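Local coordinates for protein glycogen synthase (Cyanobacterium sp. CLg1, PDB 6GNF) that belongs to the starch and glycogen synthase family of two-domain, GT-B-type glycosyltransferases and binds adenosine-5'-diphosphate and a glycan, at residues A[110-115]-A[129-134]; A[164-169]-A[534-539]; A[212-217]-A[222-227]; A[424-429]-A[500-505]. All blocks are in the same frame, centred on the assembly; numbering follows the deposited sequence.

Contact 1 (A[110-115]-A[129-134])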
loop_
_atom_site.group_PDB
_atom_site.type_symbol
_atom_site.label_atom_id
_atom_site.label_comp_id
_atom_site.label_asym_id
_atom_site.label_seq_id
_atom_site.Cartn_x
_atom_site.Cartn_y
_atom_site.Cartn_z
ATOM N N LEU A 110 -19.163 -9.461 -4.229
ATOM C CA LEU A 110 -19.941 -9.231 -3.018
ATOM C C LEU A 110 -20.002 -10.459 -2.131
ATOM O O LEU A 110 -19.742 -10.383 -0.927
ATOM C CB LEU A 110 -21.366 -8.811 -3.381
ATOM C CG LEU A 110 -22.237 -8.273 -2.248
ATOM C CD1 LEU A 110 -21.678 -6.969 -1.718
ATOM C CD2 LEU A 110 -23.667 -8.083 -2.730
ATOM N N SER A 111 -20.340 -11.588 -2.741
ATOM C CA SER A 111 -20.695 -12.802 -2.008
ATOM C C SER A 111 -19.518 -13.754 -1.705
ATOM O O SER A 111 -19.746 -14.927 -1.372
ATOM C CB SER A 111 -21.788 -13.551 -2.783
ATOM O OG SER A 111 -21.297 -13.956 -4.051
ATOM N N LYS A 112 -18.279 -13.258 -1.784
ATOM C CA LYS A 112 -17.107 -14.051 -1.376
ATOM C C LYS A 112 -17.130 -14.354 0.131
ATOM O O LYS A 112 -16.817 -15.471 0.565
ATOM C CB LYS A 112 -15.802 -13.340 -1.753
ATOM C CG LYS A 112 -15.501 -13.357 -3.241
ATOM C CD LYS A 112 -15.262 -14.772 -3.754
ATOM C CE LYS A 112 -14.658 -14.778 -5.150
ATOM N NZ LYS A 112 -14.321 -16.156 -5.599
ATOM N N THR A 113 -17.530 -13.357 0.917
ATOM C CA THR A 113 -17.658 -13.506 2.361
ATOM C C THR A 113 -18.722 -12.523 2.880
ATOM O O THR A 113 -18.870 -11.425 2.329
ATOM C CB THR A 113 -16.292 -13.280 3.067
ATOM O OG1 THR A 113 -16.429 -13.493 4.479
ATOM C CG2 THR A 113 -15.744 -11.867 2.806
ATOM N N PRO A 114 -19.481 -12.920 3.925
ATOM C CA PRO A 114 -20.377 -11.958 4.584
ATOM C C PRO A 114 -19.636 -10.905 5.440
ATOM O O PRO A 114 -20.213 -9.865 5.761
ATOM C CB PRO A 114 -21.276 -12.846 5.455
ATOM C CG PRO A 114 -20.492 -14.092 5.681
ATOM C CD PRO A 114 -19.661 -14.289 4.447
ATOM N N LEU A 115 -18.373 -11.167 5.786
ATOM C CA LEU A 115 -17.565 -10.237 6.591
ATOM C C LEU A 115 -17.222 -8.954 5.817
ATOM O O LEU A 115 -16.940 -8.992 4.616
ATOM C CB LEU A 115 -16.275 -10.917 7.085
ATOM C CG LEU A 115 -16.417 -12.010 8.155
ATOM C CD1 LEU A 115 -15.155 -12.857 8.236
ATOM C CD2 LEU A 115 -16.742 -11.417 9.519
ATOM N N TYR A 129 -7.742 -16.423 -4.083
ATOM C CA TYR A 129 -8.863 -17.050 -4.778
ATOM C C TYR A 129 -8.357 -17.614 -6.104
ATOM O O TYR A 129 -7.542 -16.980 -6.782
ATOM C CB TYR A 129 -9.992 -16.042 -5.051
ATOM C CG TYR A 129 -10.684 -15.502 -3.818
ATOM C CD1 TYR A 129 -11.323 -16.361 -2.923
ATOM C CD2 TYR A 129 -10.714 -14.131 -3.550
ATOM C CE1 TYR A 129 -11.959 -15.876 -1.792
ATOM C CE2 TYR A 129 -11.350 -13.634 -2.422
ATOM C CZ TYR A 129 -11.974 -14.516 -1.546
ATOM O OH TYR A 129 -12.611 -14.076 -0.411
ATOM N N ILE A 130 -8.827 -18.804 -6.472
ATOM C CA ILE A 130 -8.451 -19.405 -7.759
ATOM C C ILE A 130 -8.767 -18.465 -8.932
ATOM O O ILE A 130 -8.003 -18.372 -9.888
ATOM C CB ILE A 130 -9.115 -20.797 -7.984
ATOM C CG1 ILE A 130 -10.653 -20.714 -8.009
ATOM C CG2 ILE A 130 -8.656 -21.790 -6.920
ATOM C CD1 ILE A 130 -11.261 -20.688 -9.401
ATOM N N ASP A 131 -9.903 -17.778 -8.836
ATOM C CA ASP A 131 -10.458 -17.014 -9.940
ATOM C C ASP A 131 -10.046 -15.538 -9.944
ATOM O O ASP A 131 -10.763 -14.698 -10.505
ATOM C CB ASP A 131 -12.000 -17.148 -9.947
ATOM C CG ASP A 131 -12.676 -16.374 -8.811
ATOM O OD1 ASP A 131 -12.110 -16.369 -7.694
ATOM O OD2 ASP A 131 -13.778 -15.811 -9.021
ATOM N N ASN A 132 -8.896 -15.210 -9.356
ATOM C CA ASN A 132 -8.437 -13.820 -9.371
ATOM C C ASN A 132 -8.172 -13.285 -10.769
ATOM O O ASN A 132 -8.340 -12.076 -11.013
ATOM C CB ASN A 132 -7.206 -13.618 -8.483
ATOM C CG ASN A 132 -7.573 -13.301 -7.030
ATOM O OD1 ASN A 132 -8.747 -13.074 -6.672
ATOM N ND2 ASN A 132 -6.557 -13.250 -6.185
ATOM N N VAL A 133 -7.741 -14.167 -11.667
ATOM C CA VAL A 133 -7.572 -13.811 -13.073
ATOM C C VAL A 133 -8.882 -13.248 -13.620
ATOM O O VAL A 133 -8.907 -12.151 -14.161
ATOM C CB VAL A 133 -7.119 -15.022 -13.914
ATOM C CG1 VAL A 133 -7.289 -14.771 -15.409
ATOM C CG2 VAL A 133 -5.669 -15.374 -13.599
ATOM N N GLU A 134 -9.965 -13.997 -13.468
ATOM C CA GLU A 134 -11.244 -13.582 -14.027
ATOM C C GLU A 134 -11.789 -12.336 -13.322
ATOM O O GLU A 134 -12.281 -11.418 -13.968
ATOM C CB GLU A 134 -12.250 -14.730 -13.964
ATOM C CG GLU A 134 -11.938 -15.891 -14.889
ATOM C CD GLU A 134 -10.894 -16.860 -14.343
ATOM O OE1 GLU A 134 -10.575 -17.866 -15.023
ATOM O OE2 GLU A 134 -10.354 -16.630 -13.236
#
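A buried contact brings K112, in the loop after helix 107-110, against Y129 and D131, ahead of helix 132-144: the lysine forms a salt bridge with D131 while its chain lies over one face of the Y129 ring. It illustrates how one lysine can serve three interactions along its length. At the base, K112 CB lies 3.5 Å from Y129 OH; further out, the chain heads opposite to the tyrosine, and K112 CD sits 4.1 Å from the ring centroid in a CH-pi contact, off-centre toward the rim. The chain bends at chi2 (-65°) and is then extended, which carries NZ along the ring toward D131. K112 NZ bonds D131 OD1 at 3.1 Å, on the syn side but 27° out of the carboxylate plane, while its bond to D131 OD2 at 3.5 Å is weak. K112 NZ also stands 4.3 Å from the centroid of the Y129 ring, a cation-pi geometry. Within the N-terminal domain, the 129-132 backbone forms a type I turn leading into helix 132-144, with D131 at the N-cap position though its side chain makes no capping bond. The tyrosine hydroxyl and the carboxylate each have a further partner: Y129 OH bonds K119 O, and Y82 OH bonds D131 OD2. N132 OD1 lies in plane at the edge of the Y129 ring and bonds R135 NE, whose residue K112 and Y129 also touch.

Contact 2 (A[164-169]-A[534-539]). With SO4 (sulfate ion), chain H.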
loop_
_atom_site.group_PDB
_atom_site.type_symbol
_atom_site.label_atom_id
_atom_site.label_comp_id
_atom_site.label_asym_id
_atom_site.label_seq_id
_atom_site.Cartn_x
_atom_site.Cartn_y
_atom_site.Cartn_z
ATOM N N ASN A 164 -11.845 12.161 -22.999
ATOM C CA ASN A 164 -10.547 12.783 -22.727
ATOM C C ASN A 164 -10.121 12.526 -21.306
ATOM O O ASN A 164 -10.001 13.457 -20.499
ATOM C CB ASN A 164 -10.582 14.273 -23.019
ATOM C CG ASN A 164 -10.770 14.550 -24.496
ATOM O OD1 ASN A 164 -10.135 13.925 -25.343
ATOM N ND2 ASN A 164 -11.682 15.445 -24.810
ATOM N N THR A 165 -9.855 11.252 -21.032
ATOM C CA THR A 165 -9.681 10.760 -19.686
ATOM C C THR A 165 -8.303 10.146 -19.506
ATOM O O THR A 165 -7.791 9.513 -20.415
ATOM C CB THR A 165 -10.765 9.713 -19.385
ATOM O OG1 THR A 165 -12.034 10.381 -19.373
ATOM C CG2 THR A 165 -10.519 9.026 -18.043
ATOM N N ILE A 166 -7.715 10.370 -18.334
ATOM C CA ILE A 166 -6.496 9.702 -17.915
ATOM C C ILE A 166 -6.888 8.602 -16.935
ATOM O O ILE A 166 -7.400 8.885 -15.852
ATOM C CB ILE A 166 -5.529 10.682 -17.223
ATOM C CG1 ILE A 166 -5.085 11.770 -18.204
ATOM C CG2 ILE A 166 -4.300 9.954 -16.685
ATOM C CD1 ILE A 166 -4.367 12.927 -17.552
ATOM N N PHE A 167 -6.626 7.352 -17.305
ATOM C CA PHE A 167 -6.843 6.224 -16.414
ATOM C C PHE A 167 -5.589 5.983 -15.573
ATOM O O PHE A 167 -4.524 5.711 -16.117
ATOM C CB PHE A 167 -7.156 4.956 -17.213
ATOM C CG PHE A 167 -8.499 4.974 -17.892
ATOM C CD1 PHE A 167 -9.647 4.613 -17.201
ATOM C CD2 PHE A 167 -8.616 5.341 -19.225
ATOM C CE1 PHE A 167 -10.882 4.628 -17.822
ATOM C CE2 PHE A 167 -9.844 5.357 -19.850
ATOM C CZ PHE A 167 -10.979 4.994 -19.149
ATOM N N VAL A 168 -5.724 6.051 -14.251
ATOM C CA VAL A 168 -4.630 5.698 -13.348
ATOM C C VAL A 168 -4.860 4.284 -12.816
ATOM O O VAL A 168 -5.790 4.031 -12.041
ATOM C CB VAL A 168 -4.505 6.695 -12.184
ATOM C CG1 VAL A 168 -3.323 6.336 -11.295
ATOM C CG2 VAL A 168 -4.322 8.110 -12.713
ATOM N N CYS A 169 -4.048 3.354 -13.306
ATOM C CA CYS A 169 -4.136 1.947 -12.946
ATOM C C CYS A 169 -3.208 1.663 -11.774
ATOM O O CYS A 169 -1.990 1.774 -11.899
ATOM C CB CYS A 169 -3.723 1.095 -14.140
ATOM S SG CYS A 169 -4.604 1.578 -15.647
ATOM N N ASP A 534 1.421 17.887 -12.990
ATOM C CA ASP A 534 2.422 18.212 -14.022
ATOM C C ASP A 534 2.636 17.082 -15.010
ATOM O O ASP A 534 2.657 17.306 -16.216
ATOM C CB ASP A 534 3.762 18.580 -13.396
ATOM C CG ASP A 534 3.758 19.980 -12.807
ATOM O OD1 ASP A 534 2.704 20.653 -12.897
ATOM O OD2 ASP A 534 4.799 20.415 -12.261
ATOM N N ILE A 535 2.810 15.875 -14.488
ATOM C CA ILE A 535 2.952 14.696 -15.331
ATOM C C ILE A 535 1.707 14.480 -16.184
ATOM O O ILE A 535 1.832 14.264 -17.389
ATOM C CB ILE A 535 3.311 13.457 -14.488
ATOM C CG1 ILE A 535 4.799 13.517 -14.141
ATOM C CG2 ILE A 535 3.020 12.166 -15.241
ATOM C CD1 ILE A 535 5.183 12.724 -12.921
ATOM N N PHE A 536 0.526 14.604 -15.577
ATOM C CA PHE A 536 -0.731 14.438 -16.309
ATOM C C PHE A 536 -0.874 15.466 -17.424
ATOM O O PHE A 536 -1.281 15.124 -18.530
ATOM C CB PHE A 536 -1.951 14.524 -15.377
ATOM C CG PHE A 536 -2.053 13.411 -14.361
ATOM C CD1 PHE A 536 -1.457 12.172 -14.564
ATOM C CD2 PHE A 536 -2.786 13.605 -13.200
ATOM C CE1 PHE A 536 -1.575 11.167 -13.614
ATOM C CE2 PHE A 536 -2.910 12.599 -12.250
ATOM C CZ PHE A 536 -2.305 11.376 -12.459
ATOM N N GLU A 537 -0.509 16.712 -17.148
ATOM C CA GLU A 537 -0.624 17.779 -18.147
ATOM C C GLU A 537 0.284 17.558 -19.353
ATOM O O GLU A 537 -0.075 17.923 -20.468
ATOM C CB GLU A 537 -0.367 19.152 -17.527
ATOM C CG GLU A 537 -1.609 19.734 -16.862
ATOM C CD GLU A 537 -1.324 20.920 -15.951
ATOM O OE1 GLU A 537 -0.149 21.361 -15.829
ATOM O OE2 GLU A 537 -2.294 21.410 -15.332
ATOM N N GLN A 538 1.458 16.976 -19.124
ATOM C CA GLN A 538 2.378 16.625 -20.212
ATOM C C GLN A 538 1.817 15.528 -21.109
ATOM O O GLN A 538 2.030 15.541 -22.320
ATOM C CB GLN A 538 3.734 16.178 -19.658
ATOM C CG GLN A 538 4.619 17.255 -19.049
ATOM C CD GLN A 538 4.607 18.544 -19.841
ATOM O OE1 GLN A 538 5.335 18.693 -20.825
ATOM N NE2 GLN A 538 3.749 19.467 -19.442
ATOM N N LEU A 539 1.116 14.569 -20.513
ATOM C CA LEU A 539 0.524 13.462 -21.270
ATOM C C LEU A 539 -0.564 13.917 -22.229
ATOM O O LEU A 539 -0.593 13.481 -23.378
ATOM C CB LEU A 539 -0.070 12.412 -20.328
ATOM C CG LEU A 539 0.908 11.512 -19.587
ATOM C CD1 LEU A 539 0.136 10.583 -18.663
ATOM C CD2 LEU A 539 1.746 10.711 -20.566
HETATM S S SO4 H . -13.444 17.506 -21.958
HETATM O O1 SO4 H . -13.589 16.197 -22.632
HETATM O O2 SO4 H . -12.087 18.041 -22.231
HETATM O O3 SO4 H . -13.631 17.357 -20.494
HETATM O O4 SO4 H . -14.487 18.417 -22.491
#
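N164 ND2 donates to O1 of a sulfate ion at 3.0 Å, with an N-H...O angle of 156°, at the head of a segment whose following residues I166 and V168 pack against F536. The same sulfate is bonded by N23 ND2, so two asparagine amides hold an anion that probably came from the crystallisation liquor. Beyond it the contact is wholly apolar. I166 CD1 reaches F536 CB at 3.6 Å and F536 CG at 4.0 Å, while I166 CG2 comes up to CD1 of the ring. Two residues along the strand, V168 CG2 meets F536 CZ at 3.8 Å, the two side chains running at about a right angle. I166 extends straight from its strand (chi2 168°), which places CD1 beside the root of the phenylalanine, leaving V168 to meet the far end of the ring. The arrangement belongs to the GT-B architecture: helix 526-540, the last of the chain, lies on the parallel strands of the N-terminal domain, although 364 residues separate the two segments. F536 also touches L22 and, on the adjacent strand 23-27, I24, and L539 reaches V197 on the next strand, so the helix spans several strands of the sheet.

Contact 3 (A[212-217]-A[222-227]); sequences SKFDAL and KYLSDL. With SO4 (sulfate ion), chain I.
With chi1 at 176°, F214 CG lies opposite its backbone nitrogen, and the ring projects toward L224 and L227. L224 answers with an unusual first torsion, -125°, away from the staggered values, which brings its CG over one face of the ring, 4.2 Å from the centroid and displaced toward the rim, a CH-pi contact. L227 comes from another direction: its CD1 lies in the ring plane at the edge, 3.8 Å from F214 CE1, and the two side chains run roughly perpendicular. The same L227 methyl also faces L217 CD1, tip to tip, at 3.9 Å. This apolar cluster ties the loop after strand 208-209 to the short helix 224-227 of the N-terminal domain, where the chain doubles back with four residues between the segments. L217 N bonds F214 O at 3.0 Å, and these residues, three apart, both direct their side chains at the 222-227 segment. L217 rests on V133 and W257, and L227 on A260, so the buried leucines pass the packing on to helices 132-144 and 257-264. At the loop's outer end, S212 N bonds O1, and S212 OG bonds O3 at 2.9 Å, of a sulfate ion probably from the crystallisation liquor.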
loop_
_atom_site.group_PDB
_atom_site.type_symbol
_atom_site.label_atom_id
_atom_site.label_comp_id
_atom_site.label_asym_id
_atom_site.label_seq_id
_atom_site.Cartn_x
_atom_site.Cartn_y
_atom_site.Cartn_z
ATOM N N SER A 212 -1.446 -21.140 -19.214
ATOM C CA SER A 212 -2.734 -21.779 -19.454
ATOM C C SER A 212 -3.934 -20.910 -19.074
ATOM O O SER A 212 -5.069 -21.234 -19.427
ATOM C CB SER A 212 -2.820 -23.088 -18.679
ATOM O OG SER A 212 -2.750 -22.823 -17.293
ATOM N N LYS A 213 -3.702 -19.828 -18.337
ATOM C CA LYS A 213 -4.755 -18.860 -18.047
ATOM C C LYS A 213 -4.860 -17.751 -19.094
ATOM O O LYS A 213 -5.552 -16.758 -18.871
ATOM C CB LYS A 213 -4.525 -18.215 -16.671
ATOM C CG LYS A 213 -4.603 -19.175 -15.484
ATOM C CD LYS A 213 -5.955 -19.859 -15.347
ATOM C CE LYS A 213 -7.070 -18.871 -15.057
ATOM N NZ LYS A 213 -8.401 -19.525 -15.149
ATOM N N PHE A 214 -4.186 -17.897 -20.231
ATOM C CA PHE A 214 -4.212 -16.838 -21.249
ATOM C C PHE A 214 -5.594 -16.666 -21.878
ATOM O O PHE A 214 -6.058 -15.550 -22.053
ATOM C CB PHE A 214 -3.175 -17.077 -22.354
ATOM C CG PHE A 214 -3.247 -16.056 -23.452
ATOM C CD1 PHE A 214 -2.835 -14.759 -23.226
ATOM C CD2 PHE A 214 -3.767 -16.381 -24.692
ATOM C CE1 PHE A 214 -2.923 -13.804 -24.224
ATOM C CE2 PHE A 214 -3.859 -15.437 -25.691
ATOM C CZ PHE A 214 -3.437 -14.146 -25.459
ATOM N N ASP A 215 -6.286 -17.769 -22.140
ATOM C CA ASP A 215 -7.573 -17.704 -22.828
ATOM C C ASP A 215 -8.606 -16.940 -22.005
ATOM O O ASP A 215 -9.547 -16.386 -22.554
ATOM C CB ASP A 215 -8.093 -19.109 -23.152
ATOM C CG ASP A 215 -7.271 -19.815 -24.215
ATOM O OD1 ASP A 215 -6.603 -19.124 -25.007
ATOM O OD2 ASP A 215 -7.306 -21.067 -24.272
ATOM N N ALA A 216 -8.454 -16.958 -20.684
ATOM C CA ALA A 216 -9.373 -16.268 -19.802
ATOM C C ALA A 216 -9.300 -14.747 -19.904
ATOM O O ALA A 216 -10.205 -14.064 -19.422
ATOM C CB ALA A 216 -9.138 -16.700 -18.361
ATOM N N LEU A 217 -8.239 -14.215 -20.499
ATOM C CA LEU A 217 -8.089 -12.761 -20.649
ATOM C C LEU A 217 -8.905 -12.163 -21.797
ATOM O O LEU A 217 -9.135 -10.965 -21.819
ATOM C CB LEU A 217 -6.608 -12.410 -20.833
ATOM C CG LEU A 217 -5.684 -12.892 -19.709
ATOM C CD1 LEU A 217 -4.255 -12.454 -19.973
ATOM C CD2 LEU A 217 -6.162 -12.375 -18.364
ATOM N N LYS A 222 -1.652 -10.878 -30.282
ATOM C CA LYS A 222 -0.707 -9.771 -30.437
ATOM C C LYS A 222 -0.206 -9.247 -29.093
ATOM O O LYS A 222 0.816 -8.597 -29.044
ATOM C CB LYS A 222 -1.290 -8.631 -31.274
ATOM C CG LYS A 222 -2.447 -7.903 -30.634
ATOM C CD LYS A 222 -3.124 -6.970 -31.620
ATOM C CE LYS A 222 -2.372 -5.658 -31.764
ATOM N NZ LYS A 222 -3.096 -4.767 -32.716
ATOM N N TYR A 223 -0.921 -9.518 -28.002
ATOM C CA TYR A 223 -0.456 -9.114 -26.667
ATOM C C TYR A 223 0.316 -10.210 -25.921
ATOM O O TYR A 223 0.732 -10.015 -24.776
ATOM C CB TYR A 223 -1.627 -8.630 -25.828
ATOM C CG TYR A 223 -2.336 -7.460 -26.457
ATOM C CD1 TYR A 223 -1.824 -6.168 -26.362
ATOM C CD2 TYR A 223 -3.502 -7.646 -27.172
ATOM C CE1 TYR A 223 -2.474 -5.093 -26.957
ATOM C CE2 TYR A 223 -4.153 -6.585 -27.765
ATOM C CZ TYR A 223 -3.638 -5.314 -27.656
ATOM O OH TYR A 223 -4.328 -4.291 -28.258
ATOM N N LEU A 224 0.518 -11.351 -26.570
ATOM C CA LEU A 224 1.108 -12.514 -25.926
ATOM C C LEU A 224 2.560 -12.266 -25.538
ATOM O O LEU A 224 2.996 -12.637 -24.448
ATOM C CB LEU A 224 1.043 -13.718 -26.856
ATOM C CG LEU A 224 0.376 -14.975 -26.326
ATOM C CD1 LEU A 224 0.517 -16.070 -27.377
ATOM C CD2 LEU A 224 0.982 -15.404 -25.001
ATOM N N SER A 225 3.302 -11.645 -26.444
ATOM C CA SER A 225 4.688 -11.311 -26.186
ATOM C C SER A 225 4.865 -10.350 -25.006
ATOM O O SER A 225 5.774 -10.530 -24.196
ATOM C CB SER A 225 5.326 -10.727 -27.444
ATOM O OG SER A 225 6.620 -10.246 -27.159
ATOM N N ASP A 226 4.008 -9.338 -24.915
ATOM C CA ASP A 226 4.048 -8.385 -23.802
ATOM C C ASP A 226 3.764 -9.080 -22.463
ATOM O O ASP A 226 4.380 -8.766 -21.452
ATOM C CB ASP A 226 3.028 -7.265 -24.004
ATOM C CG ASP A 226 3.402 -6.298 -25.110
ATOM O OD1 ASP A 226 4.584 -6.208 -25.492
ATOM O OD2 ASP A 226 2.478 -5.608 -25.595
ATOM N N LEU A 227 2.843 -10.041 -22.476
ATOM C CA LEU A 227 2.481 -10.795 -21.277
ATOM C C LEU A 227 3.516 -11.856 -20.895
ATOM O O LEU A 227 3.543 -12.333 -19.767
ATOM C CB LEU A 227 1.126 -11.476 -21.474
ATOM C CG LEU A 227 -0.077 -10.537 -21.393
ATOM C CD1 LEU A 227 -1.270 -11.106 -22.142
ATOM C CD2 LEU A 227 -0.430 -10.268 -19.941
HETATM S S SO4 I . 0.954 -24.099 -17.603
HETATM O O1 SO4 I . 0.907 -22.938 -18.520
HETATM O O2 SO4 I . 0.832 -25.369 -18.362
HETATM O O3 SO4 I . -0.189 -24.015 -16.657
HETATM O O4 SO4 I . 2.247 -24.066 -16.881
#

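Contact 4 (A[424-429]-A[500-505])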
loop_
_atom_site.group_PDB
_atom_site.type_symbol
_atom_site.label_atom_id
_atom_site.label_comp_id
_atom_site.label_asym_id
_atom_site.label_seq_id
_atom_site.Cartn_x
_atom_site.Cartn_y
_atom_site.Cartn_z
ATOM N N ALA A 424 4.335 6.424 21.672
ATOM C CA ALA A 424 5.704 5.982 21.450
ATOM C C ALA A 424 6.635 7.162 21.208
ATOM O O ALA A 424 6.222 8.193 20.674
ATOM C CB ALA A 424 5.772 5.022 20.269
ATOM N N ASP A 425 7.899 6.987 21.577
ATOM C CA ASP A 425 8.936 7.963 21.262
ATOM C C ASP A 425 9.464 7.733 19.863
ATOM O O ASP A 425 9.835 8.677 19.167
ATOM C CB ASP A 425 10.075 7.840 22.256
ATOM C CG ASP A 425 9.632 8.136 23.654
ATOM O OD1 ASP A 425 8.970 9.175 23.827
ATOM O OD2 ASP A 425 9.941 7.338 24.568
ATOM N N TYR A 426 9.507 6.463 19.464
ATOM C CA TYR A 426 10.080 6.072 18.189
ATOM C C TYR A 426 9.138 5.163 17.396
ATOM O O TYR A 426 8.461 4.312 17.964
ATOM C CB TYR A 426 11.417 5.373 18.429
ATOM C CG TYR A 426 12.441 6.256 19.111
ATOM C CD1 TYR A 426 13.067 7.282 18.417
ATOM C CD2 TYR A 426 12.770 6.075 20.451
ATOM C CE1 TYR A 426 14.001 8.101 19.031
ATOM C CE2 TYR A 426 13.701 6.890 21.080
ATOM C CZ TYR A 426 14.319 7.902 20.369
ATOM O OH TYR A 426 15.257 8.710 20.995
ATOM N N CYS A 427 9.126 5.354 16.081
ATOM C CA CYS A 427 8.385 4.501 15.154
ATOM C C CYS A 427 9.368 3.574 14.437
ATOM O O CYS A 427 10.172 4.015 13.621
ATOM C CB CYS A 427 7.634 5.366 14.150
ATOM S SG CYS A 427 6.881 4.445 12.808
ATOM N N LEU A 428 9.286 2.284 14.745
ATOM C CA LEU A 428 10.280 1.304 14.327
ATOM C C LEU A 428 9.814 0.531 13.098
ATOM O O LEU A 428 8.804 -0.177 13.157
ATOM C CB LEU A 428 10.526 0.342 15.485
ATOM C CG LEU A 428 11.673 -0.659 15.403
ATOM C CD1 LEU A 428 13.010 0.055 15.458
ATOM C CD2 LEU A 428 11.566 -1.661 16.543
ATOM N N MET A 429 10.531 0.692 11.980
ATOM C CA MET A 429 10.184 0.036 10.715
ATOM C C MET A 429 11.385 -0.678 10.086
ATOM O O MET A 429 12.033 -0.138 9.185
ATOM C CB MET A 429 9.644 1.064 9.721
ATOM C CG MET A 429 8.449 1.854 10.233
ATOM S SD MET A 429 7.860 3.032 9.010
ATOM C CE MET A 429 7.203 1.935 7.771
ATOM N N LYS A 500 20.264 2.098 18.538
ATOM C CA LYS A 500 21.322 2.686 19.366
ATOM C C LYS A 500 21.667 4.105 18.927
ATOM O O LYS A 500 21.911 4.960 19.772
ATOM C CB LYS A 500 22.583 1.822 19.341
ATOM C CG LYS A 500 22.478 0.572 20.193
ATOM C CD LYS A 500 23.778 -0.215 20.175
ATOM C CE LYS A 500 23.873 -1.164 21.360
ATOM N NZ LYS A 500 25.164 -1.903 21.358
ATOM N N LYS A 501 21.728 4.342 17.616
ATOM C CA LYS A 501 21.924 5.698 17.110
ATOM C C LYS A 501 20.896 6.632 17.734
ATOM O O LYS A 501 21.237 7.708 18.211
ATOM C CB LYS A 501 21.781 5.755 15.591
ATOM C CG LYS A 501 23.041 5.521 14.779
ATOM C CD LYS A 501 22.692 5.643 13.293
ATOM C CE LYS A 501 23.911 5.610 12.388
ATOM N NZ LYS A 501 24.550 4.267 12.368
ATOM N N ALA A 502 19.635 6.210 17.726
ATOM C CA ALA A 502 18.535 7.028 18.226
ATOM C C ALA A 502 18.598 7.232 19.732
ATOM O O ALA A 502 18.377 8.342 20.215
ATOM C CB ALA A 502 17.198 6.414 17.844
ATOM N N LEU A 503 18.890 6.158 20.463
ATOM C CA LEU A 503 18.912 6.211 21.926
ATOM C C LEU A 503 20.056 7.069 22.458
ATOM O O LEU A 503 19.965 7.603 23.554
ATOM C CB LEU A 503 18.984 4.804 22.528
ATOM C CG LEU A 503 17.720 3.942 22.389
ATOM C CD1 LEU A 503 17.960 2.553 22.961
ATOM C CD2 LEU A 503 16.523 4.595 23.067
ATOM N N GLN A 504 21.127 7.203 21.682
ATOM C CA GLN A 504 22.222 8.098 22.030
ATOM C C GLN A 504 21.752 9.538 22.218
ATOM O O GLN A 504 22.344 10.283 22.987
ATOM C CB GLN A 504 23.283 8.080 20.937
ATOM C CG GLN A 504 24.105 6.795 20.869
ATOM C CD GLN A 504 25.390 6.877 21.661
ATOM O OE1 GLN A 504 25.519 7.706 22.563
ATOM N NE2 GLN A 504 26.334 5.998 21.357
ATOM N N GLU A 505 20.685 9.920 21.519
ATOM C CA GLU A 505 20.130 11.275 21.625
ATOM C C GLU A 505 18.860 11.363 22.469
ATOM O O GLU A 505 18.364 12.462 22.713
ATOM C CB GLU A 505 19.828 11.834 20.235
ATOM C CG GLU A 505 21.058 12.147 19.404
ATOM C CD GLU A 505 20.716 12.761 18.060
ATOM O OE1 GLU A 505 21.576 12.689 17.159
ATOM O OE2 GLU A 505 19.607 13.315 17.888
HETATM O O HOH W 1 16.588 10.542 19.537
#
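The ring of Y426 points from its strand at the helix carrying A502 and L503, and both of these reach it from the same side of the ring plane. A502 CB stands 3.8 Å from Y426 CE1, and L503 CD2 lies 4.1 Å from Y426 CE2, the two carbons ortho to the hydroxyl; both methyls approach at a slant. The tyrosine and L503 side chains cross obliquely. With chi1 at -61°, CG sits beside the backbone N and the ring reaches out from the strand, bringing OH near the helix backbone. There a water lies in the ring plane at the edge, 2.7 Å from Y426 OH, and donates to A502 O at 2.9 Å. That carbonyl oxygen, A502 O, also accepts E505 N at 3.1 Å. The strand, 426-429, is central in the parallel sheet of the C-terminal, Rossmann-like domain, and helix 485-503 packs on one side of it. F353, on the adjacent strand, stacks on the Y426 ring, while Y506 and F511 also touch the tyrosine, and V451 contacts both Y426 and A502.

In the fold
Contacts 1, 2 and 3 sit in the N-terminal domain and contact 4 in the C-terminal one, about 40 Å from contact 2 between centres and 49 Å from contact 3. Contacts 1 and 3 touch directly: E134 OE1 bridges K213 NZ at 2.7 Å, and V133 packs on A216 and L217, so the start of helix 132-144 joins them. Contact 2, closed by the C-terminal helix, encloses contacts 3 and 4 along the chain. Contact 1 comes near the bound glycan, the Y129 side chain lying about 9 Å from beta-D-glucopyranose; the side chain of V168 in contact 2 is about 11 Å from the AC1 unit.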